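Local structure of Exo beta-1,2-glucooligosaccharide sophorohydrolase (non-reducing end) (Parabacteroides distasonis ATCC 8503, 5Z06) at residues A[335-339]-A[340-344]. The protein hydrolyses linear beta-1,2-glucan and beta-1,2-glucooligosaccharides from the non-reducing end, releasing the disaccharide sophorose as an exo-type enzyme. Numbering follows the deposited sequence.
Sequences AGIER and GFITR
Phe341 and Gly340 send their backbone N-H groups back into the last turn of helix 323-338, closing it with a Schellman motif. Its two back-bonds run from Phe341 N to Gly336 O at 2.8 Å and from Gly340 N to Ile337 O at 3.0 Å. Gly340 makes the reversal at positive phi (71°), where a CB would clash with Arg339 O. A water donates to both Ile337 O (2.7 Å) and Ile342 O, tying the helix end to the outgoing loop.

CH-pi and apolar contacts flank these bonds. Arg339 CB sits over one face of the Phe341 ring, 3.7 Å from its centroid, and Gly336 CA comes obliquely to within 3.5 Å of Phe341 CD2. With Phe341 CG beside its own backbone N (chi1 -54°), the ring lies back along the helix end, where Phe296 meets it edge-to-face. With an alanine here, Arg339 CB would probably lose the ring face it covers, and Phe296 its edge-to-face partner. Beyond the turn, Ile342 CD1 packs 3.7 Å from Ile337 CG1, and Ile337 CG2 touches Arg344 CA at 3.6 Å.

The polar ends reach neighbouring parts of the fold: Arg339 NE forms a salt bridge with Glu676 and Arg344 NE one with Glu416, while Glu338 OE2 is hydrogen-bonded to Tyr408 OH. Thr343 N-caps helix 344-360. The short link between consecutive helices thus pairs a polar backbone cap with apolar packing at its sides, so Gly336 O and Ile337 O, at the end of the helix, are provided with donors while the chain turns into the next helix.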
# COMPACT_ATOMS: atom_id res chain seq x y z
N ALA A 335 -1.78 18.07 9.07
CA ALA A 335 -2.92 17.64 9.87
C ALA A 335 -2.44 17.07 11.20
O ALA A 335 -3.01 17.37 12.23
CB ALA A 335 -3.74 16.58 9.14
N GLY A 336 -1.40 16.24 11.12
CA GLY A 336 -0.85 15.55 12.28
C GLY A 336 -0.31 16.52 13.30
O GLY A 336 -0.39 16.26 14.51
N ILE A 337 0.22 17.65 12.83
CA ILE A 337 0.68 18.70 13.72
C ILE A 337 -0.53 19.33 14.43
O ILE A 337 -0.54 19.49 15.65
CB ILE A 337 1.48 19.79 13.01
CG1 ILE A 337 2.76 19.22 12.40
CG2 ILE A 337 1.85 20.90 14.00
CD1 ILE A 337 3.40 20.12 11.37
N GLU A 338 -1.55 19.69 13.64
CA GLU A 338 -2.77 20.27 14.21
C GLU A 338 -3.44 19.33 15.18
O GLU A 338 -3.88 19.78 16.22
CB GLU A 338 -3.79 20.65 13.13
CG GLU A 338 -3.57 22.01 12.51
CD GLU A 338 -3.46 23.12 13.53
OE1 GLU A 338 -4.46 23.47 14.15
OE2 GLU A 338 -2.35 23.61 13.71
N ARG A 339 -3.50 18.05 14.86
CA ARG A 339 -4.07 17.04 15.77
C ARG A 339 -3.19 16.67 16.94
O ARG A 339 -3.57 15.80 17.73
CB ARG A 339 -4.37 15.77 14.99
CG ARG A 339 -5.49 15.90 14.01
CD ARG A 339 -6.82 15.76 14.71
NE ARG A 339 -7.82 16.54 14.03
CZ ARG A 339 -8.99 16.92 14.55
NH1 ARG A 339 -9.33 16.57 15.78
NH2 ARG A 339 -9.82 17.67 13.84
N GLY A 340 -1.99 17.25 17.02
CA GLY A 340 -1.07 17.01 18.12
C GLY A 340 -0.44 15.63 18.14
O GLY A 340 -0.02 15.18 19.19
N PHE A 341 -0.37 14.95 16.98
CA PHE A 341 0.39 13.70 16.88
C PHE A 341 1.88 13.95 16.98
O PHE A 341 2.65 13.09 17.37
CB PHE A 341 0.13 12.96 15.56
CG PHE A 341 -1.32 12.70 15.26
CD1 PHE A 341 -2.25 12.52 16.28
CD2 PHE A 341 -1.74 12.59 13.93
CE1 PHE A 341 -3.58 12.28 15.98
CE2 PHE A 341 -3.06 12.36 13.64
CZ PHE A 341 -3.98 12.20 14.65
N ILE A 342 2.30 15.13 16.54
CA ILE A 342 3.68 15.58 16.70
C ILE A 342 3.60 17.03 17.05
O ILE A 342 2.55 17.65 16.89
CB ILE A 342 4.52 15.40 15.42
CG1 ILE A 342 3.81 16.03 14.21
CG2 ILE A 342 4.75 13.91 15.18
CD1 ILE A 342 4.67 16.12 12.97
N THR A 343 4.72 17.58 17.50
CA THR A 343 4.78 19.00 17.76
C THR A 343 5.03 19.75 16.46
O THR A 343 5.51 19.18 15.48
CB THR A 343 5.90 19.35 18.72
OG1 THR A 343 7.16 18.98 18.16
CG2 THR A 343 5.68 18.67 20.08
N ARG A 344 4.67 21.03 16.47
CA ARG A 344 5.00 21.93 15.39
C ARG A 344 6.51 21.94 15.12
O ARG A 344 6.93 21.85 13.97
CB ARG A 344 4.50 23.34 15.70
CG ARG A 344 4.47 24.22 14.48
CD ARG A 344 4.22 25.66 14.85
NE ARG A 344 4.15 26.51 13.66
CZ ARG A 344 3.10 26.66 12.86
NH1 ARG A 344 1.94 26.01 13.08
NH2 ARG A 344 3.19 27.49 11.83
O HOH W 1 1.24 19.78 17.64